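Local coordinates for protein nitrite oxidoreductase subunit A (Kuenenia stuttgartiensis, PDB 7B04) that belongs to the molybdopterin oxidoreductase family and carries a molybdenum atom, two MD1 groups and an iron/sulfur cluster within an assembly of three protein chains, at residues B[70-75]-B[311-316]; B[563-568]-B[709-714]; B[89-94]-B[112-117]; B[295-300]-B[317-322]. All blocks are in the same frame, centred on the assembly; numbering follows the deposited sequence.

Interaction 1: residues B[70-75]-B[311-316]; sequences NDTHAC and ENKMPE. With MD1 (phosphoric acid 4-(2-amino-4-oxo-3,4,5,6,-tetrahydro-pteridin-6-yl)-2-hydroxy-3,4-dimercapto-but-3-en-yl ester guanylate ester), chain C; SF4 (iron/sulfur cluster), chain D.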
# COMPACT_ATOMS: atom_id res chain seq x y z
N ASN B 70 -13.00 1.15 -3.52
CA ASN B 70 -12.91 2.58 -3.17
C ASN B 70 -11.47 3.03 -3.37
O ASN B 70 -10.98 3.94 -2.70
CB ASN B 70 -13.41 2.91 -1.76
CG ASN B 70 -13.58 4.41 -1.52
OD1 ASN B 70 -13.31 5.23 -2.40
ND2 ASN B 70 -14.00 4.77 -0.32
N ASP B 71 -10.75 2.36 -4.26
CA ASP B 71 -9.35 2.79 -4.55
C ASP B 71 -9.38 4.16 -5.26
O ASP B 71 -8.47 4.98 -5.03
CB ASP B 71 -8.61 1.74 -5.38
CG ASP B 71 -7.10 1.78 -5.20
OD1 ASP B 71 -6.65 1.75 -4.03
OD2 ASP B 71 -6.39 1.85 -6.22
N THR B 72 -10.41 4.35 -6.08
CA THR B 72 -10.62 5.46 -7.01
C THR B 72 -9.97 5.18 -8.36
O THR B 72 -9.99 6.04 -9.24
CB THR B 72 -10.15 6.83 -6.49
OG1 THR B 72 -10.81 7.87 -7.24
CG2 THR B 72 -8.66 7.04 -6.67
N HIS B 73 -9.39 3.99 -8.54
CA HIS B 73 -8.70 3.63 -9.77
C HIS B 73 -9.41 2.56 -10.58
O HIS B 73 -9.33 2.59 -11.81
CB HIS B 73 -7.27 3.19 -9.44
CG HIS B 73 -6.47 4.25 -8.76
ND1 HIS B 73 -6.01 5.37 -9.42
CD2 HIS B 73 -6.07 4.38 -7.47
CE1 HIS B 73 -5.35 6.14 -8.56
NE2 HIS B 73 -5.38 5.56 -7.38
N ALA B 74 -10.11 1.63 -9.92
CA ALA B 74 -10.92 0.60 -10.58
C ALA B 74 -10.12 -0.11 -11.68
O ALA B 74 -10.54 -0.19 -12.83
CB ALA B 74 -12.21 1.20 -11.14
N CYS B 75 -8.95 -0.62 -11.30
CA CYS B 75 -8.04 -1.20 -12.27
C CYS B 75 -8.66 -2.41 -12.95
O CYS B 75 -9.44 -3.17 -12.36
CB CYS B 75 -6.73 -1.61 -11.58
SG CYS B 75 -5.74 -0.23 -10.97
N GLU B 311 1.39 8.26 -2.26
CA GLU B 311 0.95 7.06 -1.55
C GLU B 311 -0.54 6.78 -1.68
O GLU B 311 -0.97 5.68 -1.31
CB GLU B 311 1.21 7.16 -0.04
CG GLU B 311 2.58 7.46 0.48
CD GLU B 311 2.61 7.25 1.98
OE1 GLU B 311 1.66 6.63 2.50
OE2 GLU B 311 3.54 7.73 2.66
N ASN B 312 -1.33 7.71 -2.20
CA ASN B 312 -2.77 7.53 -2.17
C ASN B 312 -3.45 7.62 -3.53
O ASN B 312 -4.68 7.54 -3.59
CB ASN B 312 -3.39 8.56 -1.22
CG ASN B 312 -2.92 8.37 0.22
OD1 ASN B 312 -2.90 7.26 0.73
ND2 ASN B 312 -2.53 9.47 0.86
N LYS B 313 -2.70 7.80 -4.61
CA LYS B 313 -3.20 7.64 -5.97
C LYS B 313 -2.12 6.97 -6.80
O LYS B 313 -1.80 7.38 -7.91
CB LYS B 313 -3.66 8.97 -6.58
CG LYS B 313 -4.73 9.70 -5.76
CD LYS B 313 -6.12 9.54 -6.36
CE LYS B 313 -7.21 9.95 -5.37
NZ LYS B 313 -7.04 9.32 -4.03
N MET B 314 -1.53 5.91 -6.24
CA MET B 314 -0.27 5.37 -6.77
C MET B 314 -0.33 4.97 -8.24
O MET B 314 0.64 5.28 -8.97
CB MET B 314 0.21 4.22 -5.87
CG MET B 314 -0.82 3.21 -5.41
SD MET B 314 -0.17 1.97 -4.30
CE MET B 314 0.28 3.05 -2.97
N PRO B 315 -1.36 4.28 -8.75
CA PRO B 315 -1.29 3.89 -10.17
C PRO B 315 -1.27 5.07 -11.13
O PRO B 315 -0.77 4.92 -12.26
CB PRO B 315 -2.54 3.02 -10.37
CG PRO B 315 -3.39 3.29 -9.21
CD PRO B 315 -2.52 3.66 -8.09
N GLU B 316 -1.74 6.24 -10.71
CA GLU B 316 -1.70 7.42 -11.56
C GLU B 316 -0.64 8.41 -11.12
O GLU B 316 -0.52 9.49 -11.70
CB GLU B 316 -3.06 8.12 -11.57
CG GLU B 316 -4.27 7.22 -11.39
CD GLU B 316 -4.72 6.56 -12.68
OE1 GLU B 316 -4.02 6.72 -13.70
OE2 GLU B 316 -5.79 5.91 -12.67
PB MD1 C . -5.16 12.11 1.17
O3B MD1 C . -5.31 12.34 2.80
O1B MD1 C . -3.70 12.14 0.79
O2B MD1 C . -5.88 13.22 0.44
O3A MD1 C . -5.82 10.65 0.78
C10 MD1 C . -7.21 10.45 0.87
C11 MD1 C . -7.65 9.48 -0.26
O11 MD1 C . -6.42 8.46 -0.44
C12 MD1 C . -8.85 8.97 0.03
S12 MD1 C . -10.08 10.04 0.83
C13 MD1 C . -9.37 7.54 -0.29
S13 MD1 C . -11.07 7.17 0.22
C14 MD1 C . -8.61 6.47 -0.89
N15 MD1 C . -7.49 6.12 0.19
C16 MD1 C . -6.44 5.34 -0.33
C15 MD1 C . -5.81 4.23 0.44
O14 MD1 C . -6.19 3.98 1.54
N17 MD1 C . -4.70 3.46 -0.17
C17 MD1 C . -4.21 3.80 -1.60
N16 MD1 C . -3.13 3.04 -2.19
N18 MD1 C . -4.85 4.93 -2.38
C20 MD1 C . -5.92 5.69 -1.80
N8 MD1 C . -6.55 6.75 -2.48
C7 MD1 C . -8.14 6.69 -2.31
PA MD1 C . -4.06 12.36 3.86
O1A MD1 C . -4.61 12.15 5.25
O2A MD1 C . -3.10 11.25 3.51
O5' MD1 C . -3.25 13.80 3.83
C5' MD1 C . -2.25 14.00 2.87
C4' MD1 C . -1.08 14.86 3.45
O4' MD1 C . -1.58 16.20 4.07
C1' MD1 C . -0.77 16.29 5.40
N9 MD1 C . -1.43 17.18 6.39
C4 MD1 C . -1.48 18.49 6.16
N3 MD1 C . -0.97 19.33 5.04
C2 MD1 C . -1.17 20.78 5.06
N2 MD1 C . -0.68 21.59 3.96
N1 MD1 C . -1.85 21.40 6.17
C6 MD1 C . -2.33 20.59 7.24
O6 MD1 C . -2.89 21.09 8.16
C5 MD1 C . -2.12 19.07 7.22
N7 MD1 C . -2.46 18.10 8.07
C8 MD1 C . -2.04 16.93 7.56
C2' MD1 C . -0.79 15.08 5.79
O2' MD1 C . 0.25 14.84 6.78
C3' MD1 C . -0.48 14.23 4.39
O3' MD1 C . 0.95 14.22 4.13
FE1 SF4 D . -6.70 -0.20 -6.23
FE2 SF4 D . -7.09 -2.76 -7.10
FE3 SF4 D . -4.55 -1.79 -6.80
FE4 SF4 D . -6.13 -0.85 -8.82
S1 SF4 D . -5.36 -2.98 -8.56
S2 SF4 D . -4.83 0.38 -7.41
S3 SF4 D . -8.17 -0.88 -7.83
S4 SF4 D . -6.10 -2.12 -5.15

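Interaction 2: residues B[563-568]-B[709-714]; sequences AGNYKA and TNSCSN. With MD1 (phosphoric acid 4-(2-amino-4-oxo-3,4,5,6,-tetrahydro-pteridin-6-yl)-2-hydroxy-3,4-dimercapto-but-3-en-yl ester guanylate ester), chain C.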
# COMPACT_ATOMS: atom_id res chain seq x y z
N ALA B 563 -9.98 12.41 -3.56
CA ALA B 563 -10.70 11.66 -2.55
C ALA B 563 -10.91 10.24 -3.08
O ALA B 563 -10.22 9.81 -4.01
CB ALA B 563 -12.02 12.36 -2.21
N GLY B 564 -11.85 9.52 -2.48
CA GLY B 564 -12.24 8.23 -3.02
C GLY B 564 -13.11 8.41 -4.25
O GLY B 564 -13.22 9.50 -4.83
N ASN B 565 -13.73 7.31 -4.66
CA ASN B 565 -14.56 7.31 -5.86
C ASN B 565 -15.98 7.69 -5.47
O ASN B 565 -16.74 6.88 -4.95
CB ASN B 565 -14.52 5.95 -6.55
CG ASN B 565 -14.78 6.06 -8.04
OD1 ASN B 565 -15.03 7.15 -8.56
ND2 ASN B 565 -14.71 4.94 -8.74
N TYR B 566 -16.35 8.94 -5.77
CA TYR B 566 -17.63 9.50 -5.37
C TYR B 566 -18.59 9.75 -6.52
O TYR B 566 -19.79 9.92 -6.28
CB TYR B 566 -17.41 10.86 -4.68
CG TYR B 566 -16.91 11.88 -5.68
CD1 TYR B 566 -15.56 11.94 -6.02
CD2 TYR B 566 -17.78 12.76 -6.31
CE1 TYR B 566 -15.10 12.84 -6.95
CE2 TYR B 566 -17.33 13.67 -7.24
CZ TYR B 566 -15.99 13.71 -7.55
OH TYR B 566 -15.53 14.62 -8.48
N LYS B 567 -18.09 9.79 -7.76
CA LYS B 567 -18.81 10.44 -8.85
C LYS B 567 -19.94 9.54 -9.35
O LYS B 567 -19.90 8.95 -10.43
CB LYS B 567 -17.85 10.83 -9.97
CG LYS B 567 -18.48 11.77 -11.00
CD LYS B 567 -17.46 12.27 -12.01
CE LYS B 567 -17.05 13.70 -11.72
NZ LYS B 567 -16.05 13.79 -10.63
N ALA B 568 -20.98 9.45 -8.52
CA ALA B 568 -22.23 8.86 -8.98
C ALA B 568 -22.92 9.76 -10.00
O ALA B 568 -23.86 9.31 -10.67
CB ALA B 568 -23.17 8.59 -7.80
N THR B 709 -19.01 -0.01 -13.01
CA THR B 709 -18.31 0.97 -12.18
C THR B 709 -17.68 2.02 -13.07
O THR B 709 -17.43 1.79 -14.26
CB THR B 709 -17.24 0.33 -11.30
OG1 THR B 709 -16.61 1.34 -10.51
CG2 THR B 709 -16.17 -0.33 -12.15
N ASN B 710 -17.41 3.18 -12.47
CA ASN B 710 -16.71 4.28 -13.12
C ASN B 710 -15.74 4.87 -12.11
O ASN B 710 -15.63 4.40 -10.98
CB ASN B 710 -17.68 5.37 -13.60
CG ASN B 710 -18.85 4.83 -14.38
OD1 ASN B 710 -18.70 3.99 -15.27
ND2 ASN B 710 -20.05 5.32 -14.06
N SER B 711 -15.00 5.89 -12.54
CA SER B 711 -14.08 6.57 -11.64
C SER B 711 -14.09 8.06 -11.91
O SER B 711 -14.59 8.53 -12.94
CB SER B 711 -12.66 6.01 -11.77
OG SER B 711 -11.74 6.74 -10.98
N CYS B 712 -13.55 8.81 -10.96
CA CYS B 712 -13.39 10.25 -11.08
C CYS B 712 -11.96 10.66 -11.43
O CYS B 712 -11.70 11.84 -11.64
CB CYS B 712 -13.82 10.94 -9.79
SG CYS B 712 -12.82 10.50 -8.35
N SER B 713 -11.05 9.69 -11.41
CA SER B 713 -9.63 9.96 -11.73
C SER B 713 -9.28 9.41 -13.11
O SER B 713 -8.17 9.66 -13.57
CB SER B 713 -8.74 9.42 -10.69
OG SER B 713 -9.02 8.06 -10.48
N ASN B 714 -10.19 8.69 -13.73
CA ASN B 714 -9.93 8.11 -15.07
C ASN B 714 -11.23 8.09 -15.87
O ASN B 714 -12.29 7.95 -15.28
CB ASN B 714 -9.24 6.75 -14.98
CG ASN B 714 -10.13 5.71 -14.36
OD1 ASN B 714 -11.31 5.71 -14.62
ND2 ASN B 714 -9.59 4.83 -13.56
PB MD1 C . -5.16 12.11 1.17
O3B MD1 C . -5.31 12.34 2.80
O1B MD1 C . -3.70 12.14 0.79
O2B MD1 C . -5.88 13.22 0.44
O3A MD1 C . -5.82 10.65 0.78
C10 MD1 C . -7.21 10.45 0.87
C11 MD1 C . -7.65 9.48 -0.26
O11 MD1 C . -6.42 8.46 -0.44
C12 MD1 C . -8.85 8.97 0.03
S12 MD1 C . -10.08 10.04 0.83
C13 MD1 C . -9.37 7.54 -0.29
S13 MD1 C . -11.07 7.17 0.22
C14 MD1 C . -8.61 6.47 -0.89
N15 MD1 C . -7.49 6.12 0.19
C16 MD1 C . -6.44 5.34 -0.33
C15 MD1 C . -5.81 4.23 0.44
O14 MD1 C . -6.19 3.98 1.54
N17 MD1 C . -4.70 3.46 -0.17
C17 MD1 C . -4.21 3.80 -1.60
N16 MD1 C . -3.13 3.04 -2.19
N18 MD1 C . -4.85 4.93 -2.38
C20 MD1 C . -5.92 5.69 -1.80
N8 MD1 C . -6.55 6.75 -2.48
C7 MD1 C . -8.14 6.69 -2.31
PA MD1 C . -4.06 12.36 3.86
O1A MD1 C . -4.61 12.15 5.25
O2A MD1 C . -3.10 11.25 3.51
O5' MD1 C . -3.25 13.80 3.83
C5' MD1 C . -2.25 14.00 2.87
C4' MD1 C . -1.08 14.86 3.45
O4' MD1 C . -1.58 16.20 4.07
C1' MD1 C . -0.77 16.29 5.40
N9 MD1 C . -1.43 17.18 6.39
C4 MD1 C . -1.48 18.49 6.16
N3 MD1 C . -0.97 19.33 5.04
C2 MD1 C . -1.17 20.78 5.06
N2 MD1 C . -0.68 21.59 3.96
N1 MD1 C . -1.85 21.40 6.17
C6 MD1 C . -2.33 20.59 7.24
O6 MD1 C . -2.89 21.09 8.16
C5 MD1 C . -2.12 19.07 7.22
N7 MD1 C . -2.46 18.10 8.07
C8 MD1 C . -2.04 16.93 7.56
C2' MD1 C . -0.79 15.08 5.79
O2' MD1 C . 0.25 14.84 6.78
C3' MD1 C . -0.48 14.23 4.39
O3' MD1 C . 0.95 14.22 4.13

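Interaction 3: residues B[89-94]-B[112-117]; sequences VEQNYD and PRMCLK. With SF4 (iron/sulfur cluster), chain D.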
# COMPACT_ATOMS: atom_id res chain seq x y z
N VAL B 89 -1.76 -12.63 -10.01
CA VAL B 89 -2.44 -11.61 -10.85
C VAL B 89 -1.39 -10.79 -11.56
O VAL B 89 -0.23 -10.88 -11.22
CB VAL B 89 -3.28 -10.72 -9.94
CG1 VAL B 89 -2.51 -9.52 -9.52
CG2 VAL B 89 -4.58 -10.32 -10.57
N GLU B 90 -1.77 -10.10 -12.62
CA GLU B 90 -0.82 -9.20 -13.29
C GLU B 90 -1.59 -8.11 -14.00
O GLU B 90 -2.78 -8.26 -14.19
CB GLU B 90 0.04 -9.92 -14.31
CG GLU B 90 1.22 -9.09 -14.76
CD GLU B 90 2.32 -9.80 -15.49
OE1 GLU B 90 2.89 -9.21 -16.36
OE2 GLU B 90 2.60 -10.93 -15.18
N GLN B 91 -0.92 -7.02 -14.31
CA GLN B 91 -1.59 -5.98 -15.07
C GLN B 91 -1.98 -6.50 -16.44
O GLN B 91 -1.36 -7.41 -16.99
CB GLN B 91 -0.70 -4.75 -15.23
CG GLN B 91 -0.43 -3.99 -13.95
CD GLN B 91 0.75 -4.54 -13.18
OE1 GLN B 91 1.32 -5.56 -13.55
NE2 GLN B 91 1.13 -3.85 -12.12
N ASN B 92 -3.05 -5.92 -16.99
CA ASN B 92 -3.53 -6.37 -18.29
C ASN B 92 -2.74 -5.75 -19.44
O ASN B 92 -2.70 -6.34 -20.52
CB ASN B 92 -5.01 -6.04 -18.44
CG ASN B 92 -5.73 -7.02 -19.34
OD1 ASN B 92 -5.18 -8.04 -19.73
ND2 ASN B 92 -6.99 -6.72 -19.66
N TYR B 93 -2.10 -4.60 -19.22
CA TYR B 93 -1.42 -3.86 -20.27
C TYR B 93 -2.37 -3.65 -21.46
O TYR B 93 -2.13 -4.10 -22.58
CB TYR B 93 -0.12 -4.56 -20.70
CG TYR B 93 1.03 -4.35 -19.73
CD1 TYR B 93 1.92 -3.30 -19.90
CD2 TYR B 93 1.22 -5.20 -18.65
CE1 TYR B 93 2.97 -3.10 -19.02
CE2 TYR B 93 2.27 -5.01 -17.76
CZ TYR B 93 3.14 -3.96 -17.96
OH TYR B 93 4.18 -3.76 -17.08
N ASP B 94 -3.48 -2.97 -21.16
CA ASP B 94 -4.61 -2.88 -22.07
C ASP B 94 -5.06 -1.46 -22.39
O ASP B 94 -6.02 -1.30 -23.15
CB ASP B 94 -5.80 -3.63 -21.47
CG ASP B 94 -6.12 -3.17 -20.06
OD1 ASP B 94 -5.31 -2.40 -19.49
OD2 ASP B 94 -7.17 -3.57 -19.52
N PRO B 112 1.47 0.52 -16.35
CA PRO B 112 0.62 -0.63 -16.04
C PRO B 112 -0.54 -0.34 -15.09
O PRO B 112 -1.55 -0.91 -15.21
CB PRO B 112 1.63 -1.63 -15.50
CG PRO B 112 2.61 -0.79 -14.80
CD PRO B 112 2.72 0.44 -15.65
N ARG B 113 -0.28 0.51 -14.12
CA ARG B 113 -1.30 1.03 -13.19
C ARG B 113 -1.99 -0.03 -12.31
O ARG B 113 -3.09 -0.41 -12.61
CB ARG B 113 -2.17 2.00 -13.99
CG ARG B 113 -3.62 2.09 -13.60
CD ARG B 113 -4.19 2.92 -14.68
NE ARG B 113 -5.48 2.36 -14.85
CZ ARG B 113 -6.50 2.75 -14.15
NH1 ARG B 113 -7.68 2.21 -14.34
NH2 ARG B 113 -6.32 3.73 -13.29
N MET B 114 -1.31 -0.50 -11.27
CA MET B 114 -1.91 -1.40 -10.30
C MET B 114 -1.26 -1.10 -8.95
O MET B 114 -0.25 -0.40 -8.88
CB MET B 114 -1.70 -2.86 -10.71
CG MET B 114 -2.84 -3.79 -10.40
SD MET B 114 -2.78 -5.37 -11.27
CE MET B 114 -3.25 -6.47 -9.93
N CYS B 115 -1.88 -1.56 -7.86
CA CYS B 115 -1.23 -1.40 -6.57
C CYS B 115 -0.78 -2.75 -6.02
O CYS B 115 -1.21 -3.81 -6.49
CB CYS B 115 -2.14 -0.68 -5.56
SG CYS B 115 -3.47 -1.67 -4.86
N LEU B 116 0.12 -2.70 -5.03
CA LEU B 116 0.56 -3.91 -4.35
C LEU B 116 -0.62 -4.69 -3.78
O LEU B 116 -0.60 -5.92 -3.75
CB LEU B 116 1.57 -3.58 -3.25
CG LEU B 116 1.07 -3.14 -1.87
CD1 LEU B 116 2.17 -3.26 -0.82
CD2 LEU B 116 0.54 -1.73 -1.94
N LYS B 117 -1.66 -3.98 -3.31
CA LYS B 117 -2.81 -4.66 -2.73
C LYS B 117 -3.58 -5.43 -3.78
O LYS B 117 -4.21 -6.45 -3.48
CB LYS B 117 -3.71 -3.65 -2.03
CG LYS B 117 -3.00 -2.84 -0.96
CD LYS B 117 -3.82 -1.63 -0.55
CE LYS B 117 -3.71 -0.50 -1.56
NZ LYS B 117 -2.35 0.11 -1.58
FE1 SF4 D . -6.70 -0.20 -6.23
FE2 SF4 D . -7.09 -2.76 -7.10
FE3 SF4 D . -4.55 -1.79 -6.80
FE4 SF4 D . -6.13 -0.85 -8.82
S1 SF4 D . -5.36 -2.98 -8.56
S2 SF4 D . -4.83 0.38 -7.41
S3 SF4 D . -8.17 -0.88 -7.83
S4 SF4 D . -6.10 -2.12 -5.15

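Interaction 4: residues B[295-300]-B[317-322]; sequences DVRFSK and AHWVTE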
# COMPACT_ATOMS: atom_id res chain seq x y z
N ASP B 295 -4.14 14.47 -17.28
CA ASP B 295 -4.08 15.92 -17.50
C ASP B 295 -3.06 16.59 -16.59
O ASP B 295 -2.44 17.58 -17.00
CB ASP B 295 -5.49 16.50 -17.26
CG ASP B 295 -5.62 17.98 -17.64
OD1 ASP B 295 -4.62 18.72 -17.68
OD2 ASP B 295 -6.76 18.41 -17.89
N VAL B 296 -2.83 16.07 -15.38
CA VAL B 296 -1.87 16.72 -14.49
C VAL B 296 -0.48 16.75 -15.12
O VAL B 296 0.30 17.68 -14.88
CB VAL B 296 -1.87 16.10 -13.07
CG1 VAL B 296 -1.61 14.64 -13.09
CG2 VAL B 296 -0.84 16.77 -12.22
N ARG B 297 -0.15 15.76 -15.96
CA ARG B 297 1.16 15.77 -16.59
C ARG B 297 1.29 16.90 -17.61
O ARG B 297 2.39 17.12 -18.14
CB ARG B 297 1.46 14.42 -17.26
CG ARG B 297 2.95 14.17 -17.54
CD ARG B 297 3.24 12.74 -17.99
NE ARG B 297 2.86 12.49 -19.38
CZ ARG B 297 3.02 11.32 -19.99
NH1 ARG B 297 2.65 11.17 -21.25
NH2 ARG B 297 3.55 10.29 -19.33
N PHE B 298 0.20 17.61 -17.90
CA PHE B 298 0.29 18.85 -18.67
C PHE B 298 0.73 20.03 -17.82
O PHE B 298 1.18 21.04 -18.37
CB PHE B 298 -1.07 19.17 -19.31
CG PHE B 298 -1.45 18.24 -20.43
CD1 PHE B 298 -0.50 17.47 -21.07
CD2 PHE B 298 -2.77 18.15 -20.84
CE1 PHE B 298 -0.87 16.62 -22.10
CE2 PHE B 298 -3.14 17.30 -21.87
CZ PHE B 298 -2.18 16.53 -22.50
N SER B 299 0.61 19.93 -16.49
CA SER B 299 0.95 21.04 -15.61
C SER B 299 2.45 21.32 -15.64
O SER B 299 3.26 20.40 -15.73
CB SER B 299 0.50 20.74 -14.18
OG SER B 299 -0.91 20.60 -14.10
N LYS B 300 2.80 22.61 -15.57
CA LYS B 300 4.20 23.01 -15.52
C LYS B 300 4.66 23.56 -14.17
O LYS B 300 5.86 23.55 -13.90
CB LYS B 300 4.49 24.04 -16.62
CG LYS B 300 4.25 23.47 -18.01
CD LYS B 300 5.05 22.18 -18.22
CE LYS B 300 4.76 21.54 -19.57
NZ LYS B 300 5.46 20.23 -19.73
N ALA B 317 0.14 8.04 -10.11
CA ALA B 317 1.14 8.97 -9.58
C ALA B 317 2.21 9.28 -10.62
O ALA B 317 2.78 10.37 -10.62
CB ALA B 317 1.77 8.40 -8.31
N HIS B 318 2.48 8.34 -11.53
CA HIS B 318 3.50 8.59 -12.54
C HIS B 318 3.18 9.83 -13.38
O HIS B 318 4.09 10.43 -13.95
CB HIS B 318 3.66 7.37 -13.45
CG HIS B 318 2.58 7.24 -14.49
ND1 HIS B 318 2.68 7.83 -15.73
CD2 HIS B 318 1.39 6.59 -14.46
CE1 HIS B 318 1.59 7.55 -16.42
NE2 HIS B 318 0.80 6.80 -15.68
N TRP B 319 1.90 10.22 -13.45
CA TRP B 319 1.55 11.46 -14.12
C TRP B 319 2.12 12.69 -13.41
O TRP B 319 2.35 13.72 -14.06
CB TRP B 319 0.03 11.57 -14.23
CG TRP B 319 -0.62 10.45 -15.00
CD1 TRP B 319 -1.40 9.45 -14.50
CD2 TRP B 319 -0.53 10.22 -16.41
NE1 TRP B 319 -1.80 8.61 -15.51
CE2 TRP B 319 -1.28 9.07 -16.70
CE3 TRP B 319 0.12 10.88 -17.46
CZ2 TRP B 319 -1.41 8.56 -17.99
CZ3 TRP B 319 -0.01 10.38 -18.74
CH2 TRP B 319 -0.77 9.23 -18.99
N VAL B 320 2.36 12.61 -12.10
CA VAL B 320 2.96 13.74 -11.39
C VAL B 320 4.48 13.61 -11.30
O VAL B 320 5.19 14.60 -11.49
CB VAL B 320 2.32 13.95 -9.99
CG1 VAL B 320 2.63 12.83 -9.04
CG2 VAL B 320 2.86 15.22 -9.39
N THR B 321 4.99 12.42 -10.98
CA THR B 321 6.43 12.23 -10.87
C THR B 321 7.15 12.64 -12.15
O THR B 321 8.31 13.06 -12.10
CB THR B 321 6.76 10.77 -10.53
OG1 THR B 321 6.32 9.92 -11.59
CG2 THR B 321 6.08 10.36 -9.23
N GLU B 322 6.48 12.52 -13.29
CA GLU B 322 7.07 12.80 -14.59
C GLU B 322 6.96 14.27 -14.97
O GLU B 322 7.35 14.64 -16.08
CB GLU B 322 6.43 11.92 -15.66
CG GLU B 322 6.77 10.44 -15.49
CD GLU B 322 5.88 9.53 -16.32
OE1 GLU B 322 4.96 10.04 -16.99
OE2 GLU B 322 6.09 8.30 -16.28

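Interaction 1: residues B[70-75]-B[311-316]
His73 and Pro315 meet tip to tip, the proline CG lying over the centre of one imidazole face. The opposite face carries Thr72 CG2, offset toward the rim, so the flat ring is held between aliphatic carbons on its two faces. Along its edge the ring is met by the backbone of Lys313, whose CA is 3.3 Å from His73 NE2. Glu316 slides past in the opposite direction; a weak bond from His73 ND1 to its OE2 is doubtful, and the carboxylate also forms a salt bridge with Arg113.

Away from this packed ring the contact is looser, although still buried. The side chains of Thr72 and Lys313 cross at about a right angle, CG2 3.5 Å from CE, and the lysine chain, bent at chi2 (-102°) and again at chi4, carries NZ to the MD1 side, where a weak bond to N8 is doubtful. Asn312 ND2 donates to MD1 O1B at 2.9 Å.

Asp71 OD2 binds FE1 at 2.1 Å and Cys75 SG binds FE4 at 2.3 Å, a carboxylate serving beside a thiolate. The two segments thus line both the cluster site and the MD1 site, consistent with the molybdopterin oxidoreductase family.

Interaction 2: residues B[563-568]-B[709-714]
Asn565 turns its amide onto the backbone of residues 710-712, while Cys712 turns its thiol back between Gly564 and Tyr566, the touching parts, 564-567 and 709-712, running 101° apart. The asparagine CG is anti to its backbone N (chi1 -153°) and beside the carbonyl carbon, from where the amide reaches the other backbone. There ND2 donates to Asn710 O, and on the other branch OD1 stands 3.3 Å from Cys712 N. A small primary amide suits this spot because its N-H can meet a carbonyl of the facing backbone.

Cys712 SG occupies the crowded position between the backbone N and the carbonyl carbon (chi1 63°). It reaches Tyr566 CE1 at 3.6 Å, an oblique sulfur-aromatic contact, and Gly564 O at 3.7 Å. In the adjoining Ser711, OG accepts from Ser713 N at 3.1 Å, an ST turn; the same hydroxyl is bonded to Thr72.

Lys567, at the centre of an inverse gamma turn, approaches Cys712 CB with NZ at 3.7 Å. Its ammonium group bonds to Tyr566 OH, and both share Asp290, so the buried charge has its counter-ion. Gly564, with no side chain, brings its CA to 3.6 Å from MD1 S13, and the loop after strand 558-561 passes about 4 Å from the molybdenum atom at this residue.

Interaction 3: residues B[89-94]-B[112-117]
Pro112 follows a cis peptide bond, and its ring lies beside both Gln91 and Tyr93, side chains pointing the same way. Its CB is 3.5 Å from Gln91 CG and 3.7 Å from Tyr93 CZ, a rigid imino ring packed against an aliphatic stem and the hydroxyl end of an aromatic. The tyrosine OH itself is bonded to Ser260 of the subunit B chain.

Gln91 is bent at chi2 (87°), which carries CD toward Met114; NE2 comes 3.3 Å from Met114 CB, while OE1 bonds to Tyr119. Met114 SD lies 3.8 Å from Gln91 CG, and the methyl end is directed at Val89. The unbranched thioether spans from strand 85-91 to the cluster, with CG close to the cluster sulfur S1.

Next along the chain, Cys115 points the other way, with SG 2.2 Å from FE3 of the iron/sulfur cluster. The segments are thus joined by apolar packing while their polar ends bond elsewhere, which probably helps shield this side of the cluster, which Met114 touches.

Interaction 4: residues B[295-300]-B[317-322]
Arg297 leaves the backbone with CG anti to N (chi1 -161°), and its bend at chi3 (77°) brings NE beside Trp319 CE3 and CZ3. The guanidinium then lies with one face centred on Trp319 CZ3, which is 3.4 Å from Arg297 CZ, while its plane is 57° from that of the indole; the tryptophan offers a corner atom rather than a parallel face. In the guanidinium plane, NH2 donates to Glu322 OE1 at 2.7 Å, meeting the oxygen nearly along its C-O axis and closing a buried salt bridge. Glu322 is also held by weak bonds from His318 ND1 one turn back.

Beside this, Arg297 CB rests 3.4 Å from Trp319 O, and Val296 CG1 packs on Trp319 CB at 3.7 Å, a branched side chain packing close to the backbone.

Helix 314-321, with strands 301-304 and 329-332, makes a beta-alpha-beta crossover. Val296 and Val320 touch Leu302 of strand 301-304, Val296 also reaches His524 of strand 521-525, and residues of subunit B cover Arg297 and Trp319.

Overall arrangement
All four contacts are buried, so none is a true surface contact, but they differ in depth: interactions 1 and 2 lie nearer the centre of the chain, whereas interactions 3 and 4 lie farther out, where subunit B covers many of their residues. Interactions 1 and 3 share the iron/sulfur cluster and are tied by the Glu316–Arg113 salt bridge. Interactions 1 and 2 share MD1, and Asn70 and Thr72 bond to Asn565 and Ser711. Interactions 1 and 4 both use helix 314-321. Their chemistry follows place: cluster ligands in 1 and 3, with apolar packing between the segments of 3, amide and thiol contacts in 2, and an ion pair in 4.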